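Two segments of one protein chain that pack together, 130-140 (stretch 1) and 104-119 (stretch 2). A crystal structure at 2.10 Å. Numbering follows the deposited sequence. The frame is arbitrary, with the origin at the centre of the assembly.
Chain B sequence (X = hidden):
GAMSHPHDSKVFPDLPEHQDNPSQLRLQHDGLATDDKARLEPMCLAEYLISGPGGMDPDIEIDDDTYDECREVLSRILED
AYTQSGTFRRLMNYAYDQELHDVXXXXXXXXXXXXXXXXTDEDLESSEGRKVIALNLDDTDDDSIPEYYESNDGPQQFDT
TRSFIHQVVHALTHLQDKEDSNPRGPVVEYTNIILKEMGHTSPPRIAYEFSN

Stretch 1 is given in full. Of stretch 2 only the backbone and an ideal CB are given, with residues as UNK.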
ATOM      1  N   ARG B 130      11.621  -1.634  16.560  1.00 86.09           N
ATOM      2  CA  ARG B 130      10.958  -2.845  16.083  1.00 79.59           C
ATOM      3  C   ARG B 130      10.958  -2.900  14.552  1.00 77.93           C
ATOM      4  O   ARG B 130      10.510  -1.965  13.886  1.00 71.07           O
ATOM      5  CB  ARG B 130       9.533  -2.908  16.628  1.00 72.79           C
ATOM      6  CG  ARG B 130       8.989  -4.319  16.818  1.00 71.89           C
ATOM      7  CD  ARG B 130       7.675  -4.303  17.609  1.00 73.29           C
ATOM      8  NE  ARG B 130       7.063  -5.630  17.708  1.00 75.17           N
ATOM      9  CZ  ARG B 130       6.135  -6.104  16.883  1.00 74.27           C
ATOM     10  NH1 ARG B 130       5.685  -5.372  15.875  1.00 61.40           N
ATOM     11  NH2 ARG B 130       5.651  -7.320  17.064  1.00 75.98           N
ATOM     12  N   LYS B 131      11.474  -3.999  14.009  1.00 57.49           N
ATOM     13  CA  LYS B 131      11.648  -4.186  12.574  1.00 54.51           C
ATOM     14  C   LYS B 131      10.713  -5.292  12.099  1.00 52.60           C
ATOM     15  O   LYS B 131      10.725  -6.395  12.655  1.00 55.01           O
ATOM     16  CB  LYS B 131      13.105  -4.548  12.251  1.00 64.88           C
ATOM     17  CG  LYS B 131      14.112  -3.412  12.459  1.00 70.09           C
ATOM     18  CD  LYS B 131      15.535  -3.929  12.736  1.00 76.60           C
ATOM     19  CE  LYS B 131      16.442  -3.863  11.510  1.00 71.68           C
ATOM     20  NZ  LYS B 131      17.851  -4.237  11.845  1.00 67.36           N
ATOM     21  N   VAL B 132       9.911  -5.002  11.073  1.00 52.62           N
ATOM     22  CA  VAL B 132       8.917  -5.944  10.572  1.00 51.49           C
ATOM     23  C   VAL B 132       9.001  -6.027   9.056  1.00 51.60           C
ATOM     24  O   VAL B 132       9.227  -5.021   8.376  1.00 47.69           O
ATOM     25  CB  VAL B 132       7.492  -5.543  10.995  1.00 53.20           C
ATOM     26  CG1 VAL B 132       6.464  -6.475  10.355  1.00 51.20           C
ATOM     27  CG2 VAL B 132       7.364  -5.555  12.513  1.00 54.48           C
ATOM     28  N   ILE B 133       8.792  -7.233   8.530  1.00 47.15           N
ATOM     29  CA  ILE B 133       8.618  -7.479   7.104  1.00 48.11           C
ATOM     30  C   ILE B 133       7.265  -8.159   6.947  1.00 51.70           C
ATOM     31  O   ILE B 133       7.081  -9.296   7.401  1.00 44.83           O
ATOM     32  CB  ILE B 133       9.747  -8.347   6.526  1.00 53.07           C
ATOM     33  CG1 ILE B 133      11.045  -7.544   6.443  1.00 64.11           C
ATOM     34  CG2 ILE B 133       9.380  -8.879   5.142  1.00 52.42           C
ATOM     35  CD1 ILE B 133      12.285  -8.401   6.283  1.00 59.90           C
ATOM     36  N   ALA B 134       6.319  -7.472   6.309  1.00 46.14           N
ATOM     37  CA  ALA B 134       4.963  -7.980   6.144  1.00 44.17           C
ATOM     38  C   ALA B 134       4.823  -8.607   4.763  1.00 39.24           C
ATOM     39  O   ALA B 134       5.047  -7.940   3.746  1.00 37.42           O
ATOM     40  CB  ALA B 134       3.934  -6.866   6.338  1.00 43.25           C
ATOM     41  N   LEU B 135       4.443  -9.884   4.730  1.00 40.83           N
ATOM     42  CA  LEU B 135       4.266 -10.614   3.484  1.00 49.73           C
ATOM     43  C   LEU B 135       2.992 -11.440   3.566  1.00 42.56           C
ATOM     44  O   LEU B 135       2.566 -11.843   4.652  1.00 42.38           O
ATOM     45  CB  LEU B 135       5.459 -11.534   3.196  1.00 49.42           C
ATOM     46  CG  LEU B 135       6.839 -10.873   3.190  1.00 52.43           C
ATOM     47  CD1 LEU B 135       7.933 -11.928   3.179  1.00 45.93           C
ATOM     48  CD2 LEU B 135       6.993  -9.935   2.001  1.00 56.74           C
ATOM     49  N   ASN B 136       2.387 -11.693   2.405  1.00 38.86           N
ATOM     50  CA  ASN B 136       1.199 -12.530   2.326  1.00 40.48           C
ATOM     51  C   ASN B 136       1.194 -13.249   0.986  1.00 40.90           C
ATOM     52  O   ASN B 136       1.918 -12.881   0.058  1.00 39.76           O
ATOM     53  CB  ASN B 136      -0.086 -11.714   2.490  1.00 42.74           C
ATOM     54  CG  ASN B 136      -0.322 -10.763   1.330  1.00 46.82           C
ATOM     55  OD1 ASN B 136      -0.725 -11.179   0.243  1.00 42.36           O
ATOM     56  ND2 ASN B 136      -0.067  -9.479   1.556  1.00 42.76           N
ATOM     57  N   LEU B 137       0.356 -14.281   0.896  1.00 41.50           N
ATOM     58  CA  LEU B 137       0.213 -15.082  -0.313  1.00 45.85           C
ATOM     59  C   LEU B 137      -1.107 -14.800  -1.024  1.00 56.33           C
ATOM     60  O   LEU B 137      -1.640 -15.664  -1.725  1.00 65.25           O
ATOM     61  CB  LEU B 137       0.337 -16.566   0.021  1.00 46.46           C
ATOM     62  CG  LEU B 137       1.698 -16.973   0.588  1.00 44.80           C
ATOM     63  CD1 LEU B 137       1.595 -18.279   1.359  1.00 51.02           C
ATOM     64  CD2 LEU B 137       2.728 -17.088  -0.527  1.00 59.73           C
ATOM     65  N   ASP B 138      -1.643 -13.588  -0.855  1.00 61.16           N
ATOM     66  CA  ASP B 138      -2.892 -13.223  -1.514  1.00 70.24           C
ATOM     67  C   ASP B 138      -2.705 -12.975  -3.006  1.00 68.74           C
ATOM     68  O   ASP B 138      -3.694 -12.972  -3.747  1.00 66.55           O
ATOM     69  CB  ASP B 138      -3.495 -11.984  -0.849  1.00 82.29           C
ATOM     70  CG  ASP B 138      -3.678 -12.156   0.650  1.00 89.72           C
ATOM     71  OD1 ASP B 138      -3.711 -13.314   1.118  1.00 89.83           O
ATOM     72  OD2 ASP B 138      -3.792 -11.133   1.359  1.00 88.34           O
ATOM     73  N   ASP B 139      -1.468 -12.765  -3.464  1.00 77.23           N
ATOM     74  CA  ASP B 139      -1.213 -12.647  -4.895  1.00 76.89           C
ATOM     75  C   ASP B 139      -1.677 -13.878  -5.659  1.00 73.39           C
ATOM     76  O   ASP B 139      -1.906 -13.794  -6.871  1.00 66.69           O
ATOM     77  CB  ASP B 139       0.278 -12.419  -5.155  1.00 85.11           C
ATOM     78  CG  ASP B 139       0.720 -11.007  -4.826  1.00 72.26           C
ATOM     79  OD1 ASP B 139      -0.138 -10.188  -4.437  1.00 67.74           O
ATOM     80  OD2 ASP B 139       1.928 -10.718  -4.961  1.00 58.05           O
ATOM     81  N   THR B 140      -1.811 -15.016  -4.979  1.00 83.75           N
ATOM     82  CA  THR B 140      -2.324 -16.244  -5.571  1.00 77.19           C
ATOM     83  C   THR B 140      -3.766 -16.522  -5.160  1.00 65.66           C
ATOM     84  O   THR B 140      -4.252 -17.643  -5.348  1.00 67.10           O
ATOM     85  CB  THR B 140      -1.434 -17.427  -5.179  1.00 74.10           C
ATOM     86  OG1 THR B 140      -1.236 -17.433  -3.758  1.00 72.53           O
ATOM     87  CG2 THR B 140      -0.084 -17.345  -5.876  1.00 69.43           C
ATOM     88  N   UNK B 104      19.939 -10.985  17.170  1.00 92.00           N
ATOM     89  CA  UNK B 104      18.993 -10.040  17.751  1.00 93.38           C
ATOM     90  C   UNK B 104      18.866  -8.760  16.927  1.00 88.41           C
ATOM     91  O   UNK B 104      18.388  -7.741  17.438  1.00 90.29           O
ATOM     92  CB  UNK B 104      19.417  -9.694  19.180  1.00 93.38           C
ATOM     93  N   UNK B 105      19.378  -8.806  15.713  1.00 85.23           N
ATOM     94  CA  UNK B 105      19.134  -7.729  14.747  1.00 77.87           C
ATOM     95  C   UNK B 105      18.192  -8.162  13.537  1.00 72.44           C
ATOM     96  O   UNK B 105      18.150  -7.447  12.561  1.00 63.15           O
ATOM     97  CB  UNK B 105      20.484  -7.250  14.209  1.00 77.87           C
ATOM     98  N   UNK B 106      17.565  -9.319  13.647  1.00 74.94           N
ATOM     99  CA  UNK B 106      16.712  -9.896  12.579  1.00 73.49           C
ATOM    100  C   UNK B 106      15.289  -9.251  12.513  1.00 70.91           C
ATOM    101  O   UNK B 106      14.939  -8.460  13.377  1.00 61.81           O
ATOM    102  CB  UNK B 106      16.575 -11.403  12.804  1.00 73.49           C
ATOM    103  N   UNK B 107      14.506  -9.583  11.485  1.00 58.34           N
ATOM    104  CA  UNK B 107      13.202  -8.907  11.236  1.00 55.80           C
ATOM    105  C   UNK B 107      12.073  -9.802  11.646  1.00 64.96           C
ATOM    106  O   UNK B 107      12.200 -10.999  11.640  1.00 57.44           O
ATOM    107  CB  UNK B 107      13.042  -8.519   9.765  1.00 55.80           C
ATOM    108  N   UNK B 108      10.983  -9.175  12.070  1.00 63.96           N
ATOM    109  CA  UNK B 108       9.752  -9.915  12.312  1.00 61.85           C
ATOM    110  C   UNK B 108       9.019 -10.141  10.997  1.00 55.17           C
ATOM    111  O   UNK B 108       8.905  -9.230  10.171  1.00 56.09           O
ATOM    112  CB  UNK B 108       8.857  -9.172  13.306  1.00 61.85           C
ATOM    113  N   UNK B 109       8.531 -11.360  10.797  1.00 51.10           N
ATOM    114  CA  UNK B 109       7.758 -11.689   9.602  1.00 52.46           C
ATOM    115  C   UNK B 109       6.277 -11.509   9.922  1.00 56.41           C
ATOM    116  O   UNK B 109       5.683 -12.319  10.637  1.00 61.02           O
ATOM    117  CB  UNK B 109       8.049 -13.114   9.127  1.00 52.46           C
ATOM    118  N   UNK B 110       5.682 -10.437   9.400  1.00 54.11           N
ATOM    119  CA  UNK B 110       4.255 -10.222   9.545  1.00 60.05           C
ATOM    120  C   UNK B 110       3.461 -11.011   8.523  1.00 63.00           C
ATOM    121  O   UNK B 110       2.833 -10.432   7.630  1.00 64.96           O
ATOM    122  CB  UNK B 110       3.930  -8.732   9.422  1.00 60.05           C
ATOM    123  N   UNK B 111       3.487 -12.336   8.645  1.00 63.77           N
ATOM    124  CA  UNK B 111       2.888 -13.199   7.636  1.00 57.16           C
ATOM    125  C   UNK B 111       1.384 -12.969   7.542  1.00 53.43           C
ATOM    126  O   UNK B 111       0.698 -12.801   8.554  1.00 56.03           O
ATOM    127  CB  UNK B 111       3.179 -14.668   7.951  1.00 57.16           C
ATOM    128  N   UNK B 112       0.874 -12.977   6.313  1.00 53.86           N
ATOM    129  CA  UNK B 112      -0.536 -12.756   6.077  1.00 53.58           C
ATOM    130  C   UNK B 112      -0.978 -11.315   6.170  1.00 52.49           C
ATOM    131  O   UNK B 112      -2.184 -11.050   6.101  1.00 59.73           O
ATOM    132  CB  UNK B 112      -1.349 -13.589   7.070  1.00 53.58           C
ATOM    133  N   UNK B 113      -0.050 -10.377   6.321  1.00 51.44           N
ATOM    134  CA  UNK B 113      -0.368  -8.962   6.424  1.00 51.35           C
ATOM    135  C   UNK B 113      -0.051  -8.249   5.114  1.00 50.62           C
ATOM    136  O   UNK B 113       0.635  -8.777   4.233  1.00 45.46           O
ATOM    137  CB  UNK B 113       0.401  -8.322   7.581  1.00 51.35           C
ATOM    138  N   UNK B 114      -0.566  -7.028   4.995  1.00 42.74           N
ATOM    139  CA  UNK B 114      -0.332  -6.232   3.799  1.00 44.66           C
ATOM    140  C   UNK B 114       1.165  -6.066   3.566  1.00 45.09           C
ATOM    141  O   UNK B 114       1.936  -5.853   4.504  1.00 49.82           O
ATOM    142  CB  UNK B 114      -1.012  -4.866   3.917  1.00 44.66           C
ATOM    143  N   UNK B 115       1.574  -6.177   2.304  1.00 39.27           N
ATOM    144  CA  UNK B 115       2.984  -6.065   1.952  1.00 40.55           C
ATOM    145  C   UNK B 115       3.580  -4.768   2.486  1.00 38.16           C
ATOM    146  O   UNK B 115       3.083  -3.678   2.193  1.00 46.95           O
ATOM    147  CB  UNK B 115       3.162  -6.142   0.434  1.00 40.55           C
ATOM    148  N   UNK B 116       4.651  -4.886   3.261  1.00 40.68           N
ATOM    149  CA  UNK B 116       5.310  -3.711   3.793  1.00 42.45           C
ATOM    150  C   UNK B 116       6.490  -4.100   4.656  1.00 44.28           C
ATOM    151  O   UNK B 116       6.639  -5.256   5.069  1.00 39.34           O
ATOM    152  CB  UNK B 116       4.324  -2.859   4.595  1.00 42.45           C
ATOM    153  N   UNK B 117       7.337  -3.106   4.915  1.00 40.22           N
ATOM    154  CA  UNK B 117       8.488  -3.283   5.788  1.00 45.57           C
ATOM    155  C   UNK B 117       8.793  -1.954   6.457  1.00 44.00           C
ATOM    156  O   UNK B 117       8.658  -0.896   5.838  1.00 47.77           O
ATOM    157  CB  UNK B 117       9.701  -3.800   5.012  1.00 45.57           C
ATOM    158  N   UNK B 118       9.214  -2.020   7.716  1.00 46.18           N
ATOM    159  CA  UNK B 118       9.498  -0.824   8.500  1.00 55.18           C
ATOM    160  C   UNK B 118      10.886  -0.301   8.154  1.00 58.96           C
ATOM    161  O   UNK B 118      11.888  -0.985   8.388  1.00 61.92           O
ATOM    162  CB  UNK B 118       9.390  -1.116   9.998  1.00 55.18           C
ATOM    163  N   UNK B 119      10.948   0.917   7.613  1.00 67.43           N
ATOM    164  CA  UNK B 119      12.193   1.524   7.159  1.00 70.59           C
ATOM    165  C   UNK B 119      12.492   2.814   7.915  1.00 67.47           C
ATOM    166  O   UNK B 119      13.593   2.995   8.447  1.00 76.37           O
ATOM    167  CB  UNK B 119      12.130   1.800   5.655  1.00 70.59           C
TER

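Position 104 has nothing of stretch 1 within 5.5 Å of its ideal CB, so the contact sets no preference; it is Glu104. At 105 the CB lies 4.6 Å from Lys131 NZ, which a polar or acidic side chain could suit. The residue is Gln105, whose backbone O accepts a weak hydrogen bond from Lys131 NZ (3.3 Å). Position 106 points away and constrains little; it is Arg106.

At 107 the CB points toward stretch 1, 3.6 Å from Ile133 CD1, with the aliphatic start of Lys131 alongside. A large apolar or aromatic side chain fits. Trp107 lays one ring face under Lys131 CB, 3.8 Å from the centroid of its six-membered ring and 25° off the normal, a CH-pi contact.

Position 108 pairs in parallel with Val132, and its backbone N donates to Lys131 O (2.9 Å) while its O accepts from Ile133 N (2.6 Å). The CB is 4.0 Å from Val132 CG2, so leucine, isoleucine or valine would suit. Leu108 also places CD1 over one face of the Arg130 guanidinium, 3.2 Å from NH2.

The CB of 109 shares a sheet face with Ile133 and Leu135, favouring an apolar residue; Leu109 CD1 reaches Leu135 CD1 at 3.7 Å.

At 110 an ideal CB has room, 3.5 Å from Val132 CG1, so alanine is conceivable as well as glycine. Gly110 N donates to Ile133 O (2.7 Å), and Gly110 is the first residue of a type II turn that ends at 113. At 111 (phi/psi -63/140) the CB is 4.4 Å from Leu135 O, with no sign from the backbone angles of a size limit, so many residues would suit; it is Ala111. Position 112 has phi 77°, which favours glycine: Gly112.

CA-to-CB at 113 points sideways, with the CB 4.0 Å from Ala134 CB, so a longer side chain could extend clear of stretch 1. Glu113 leads its end away, while its backbone O accepts from Asn136 ND2 (2.9 Å). Position 114 points away, leaving polar residues free; Asn114 OD1 and Asn136 ND2 share a water.

Although CA-to-CB at 115 points away, a long ring could turn back to Leu135 and Asn136. Phe115 does so (chi1 -78°): Asn136 ND2 lies over one face, and Leu135 CD2 lies near the ring edge, 3.8 Å from Phe115 CD1.

Position 116, phi/psi 179/164, is extended and suits glycine especially; Gly116 exchanges hydrogen bonds with Ala134 (O to Ala134 N, 2.6 Å). The CB at 117 is 4.2 Å from Ile133 CG1, suiting valine, isoleucine or threonine; Thr117 CG2 meets Ile133 CG1 at 3.8 Å.

At 118 the CB is 4.1 Å from Val132 N, a donor that invites a short hydroxyl. Thr118 OG1 accepts a hydrogen bond from Val132 N at 2.9 Å. Position 119 points away: Val119.

Stretch 2, residues 104-119: EQRWLLGAGENFGTTV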
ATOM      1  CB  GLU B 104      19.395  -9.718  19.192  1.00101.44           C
ATOM      2  CG  GLU B 104      18.965 -10.779  20.199  1.00110.12           C
ATOM      3  CD  GLU B 104      17.478 -10.730  20.508  1.00121.30           C
ATOM      4  OE1 GLU B 104      16.826  -9.727  20.146  1.00123.41           O
ATOM      5  OE2 GLU B 104      16.962 -11.696  21.111  1.00127.27           O
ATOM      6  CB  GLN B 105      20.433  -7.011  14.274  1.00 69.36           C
ATOM      7  CG  GLN B 105      21.151  -6.160  15.328  1.00 73.23           C
ATOM      8  CD  GLN B 105      22.217  -5.155  14.713  1.00 78.39           C
ATOM      9  OE1 GLN B 105      21.884  -4.046  14.324  1.00 80.49           O
ATOM     10  NE2 GLN B 105      23.467  -5.585  14.573  1.00 84.89           N
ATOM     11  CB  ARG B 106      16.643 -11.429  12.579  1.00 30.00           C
ATOM     12  CG  ARG B 106      17.758 -12.126  13.317  1.00 30.00           C
ATOM     13  CD  ARG B 106      18.978 -12.416  12.462  1.00 30.00           C
ATOM     14  NE  ARG B 106      19.424 -13.797  12.610  1.00 30.00           N
ATOM     15  CZ  ARG B 106      20.628 -14.246  12.306  1.00 30.00           C
ATOM     16  NH1 ARG B 106      21.558 -13.457  11.822  1.00 30.00           N
ATOM     17  NH2 ARG B 106      20.882 -15.512  12.466  1.00 30.00           N
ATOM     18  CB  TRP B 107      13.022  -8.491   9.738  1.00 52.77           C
ATOM     19  CG  TRP B 107      14.014  -7.499   9.250  1.00 61.17           C
ATOM     20  CD1 TRP B 107      15.308  -7.709   9.024  1.00 60.59           C
ATOM     21  CD2 TRP B 107      13.765  -6.145   8.893  1.00 62.84           C
ATOM     22  NE1 TRP B 107      15.896  -6.586   8.577  1.00 60.79           N
ATOM     23  CE2 TRP B 107      14.964  -5.603   8.486  1.00 60.49           C
ATOM     24  CE3 TRP B 107      12.628  -5.346   8.892  1.00 60.59           C
ATOM     25  CZ2 TRP B 107      15.074  -4.311   8.084  1.00 53.45           C
ATOM     26  CZ3 TRP B 107      12.738  -4.077   8.505  1.00 52.51           C
ATOM     27  CH2 TRP B 107      13.940  -3.558   8.106  1.00 59.47           C
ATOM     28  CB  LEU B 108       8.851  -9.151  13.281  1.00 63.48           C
ATOM     29  CG  LEU B 108       9.300  -9.067  14.743  1.00 61.30           C
ATOM     30  CD1 LEU B 108       8.399  -8.127  15.534  1.00 77.25           C
ATOM     31  CD2 LEU B 108       9.313 -10.449  15.376  1.00 61.79           C
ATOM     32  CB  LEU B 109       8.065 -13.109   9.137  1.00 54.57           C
ATOM     33  CG  LEU B 109       7.245 -13.592   7.938  1.00 52.67           C
ATOM     34  CD1 LEU B 109       7.453 -12.685   6.735  1.00 53.73           C
ATOM     35  CD2 LEU B 109       7.588 -15.030   7.585  1.00 56.76           C
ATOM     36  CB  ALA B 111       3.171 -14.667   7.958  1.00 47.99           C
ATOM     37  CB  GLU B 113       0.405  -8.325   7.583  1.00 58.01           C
ATOM     38  CG  GLU B 113       0.190  -9.022   8.918  1.00 71.70           C
ATOM     39  CD  GLU B 113      -1.251  -8.952   9.382  1.00 94.44           C
ATOM     40  OE1 GLU B 113      -1.923  -7.940   9.091  1.00102.44           O
ATOM     41  OE2 GLU B 113      -1.714  -9.913  10.031  1.00106.64           O
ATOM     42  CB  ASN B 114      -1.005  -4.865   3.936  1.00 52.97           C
ATOM     43  CG  ASN B 114      -1.117  -4.135   2.612  1.00 56.90           C
ATOM     44  OD1 ASN B 114      -1.810  -4.586   1.701  1.00 53.99           O
ATOM     45  ND2 ASN B 114      -0.447  -2.993   2.505  1.00 68.17           N
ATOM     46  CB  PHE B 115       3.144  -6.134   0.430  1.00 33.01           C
ATOM     47  CG  PHE B 115       3.050  -7.526  -0.128  1.00 34.92           C
ATOM     48  CD1 PHE B 115       4.048  -8.456   0.120  1.00 32.83           C
ATOM     49  CD2 PHE B 115       1.975  -7.902  -0.912  1.00 36.80           C
ATOM     50  CE1 PHE B 115       3.965  -9.736  -0.397  1.00 40.00           C
ATOM     51  CE2 PHE B 115       1.892  -9.184  -1.434  1.00 34.20           C
ATOM     52  CZ  PHE B 115       2.886 -10.098  -1.173  1.00 37.39           C
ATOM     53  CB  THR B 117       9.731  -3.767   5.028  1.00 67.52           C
ATOM     54  OG1 THR B 117      10.198  -2.728   4.157  1.00 73.03           O
ATOM     55  CG2 THR B 117       9.426  -5.002   4.207  1.00 38.89           C
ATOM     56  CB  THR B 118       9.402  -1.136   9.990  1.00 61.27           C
ATOM     57  OG1 THR B 118      10.324  -2.182  10.319  1.00 69.03           O
ATOM     58  CG2 THR B 118       7.995  -1.580  10.355  1.00 67.03           C
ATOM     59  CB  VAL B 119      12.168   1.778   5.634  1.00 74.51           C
ATOM     60  CG1 VAL B 119      13.403   2.556   5.182  1.00 65.84           C
ATOM     61  CG2 VAL B 119      12.072   0.453   4.884  1.00 79.38           C
TER
HETATM   62  O   HOH W   1      -1.079  -6.942  -0.090  1.00 35.19           O
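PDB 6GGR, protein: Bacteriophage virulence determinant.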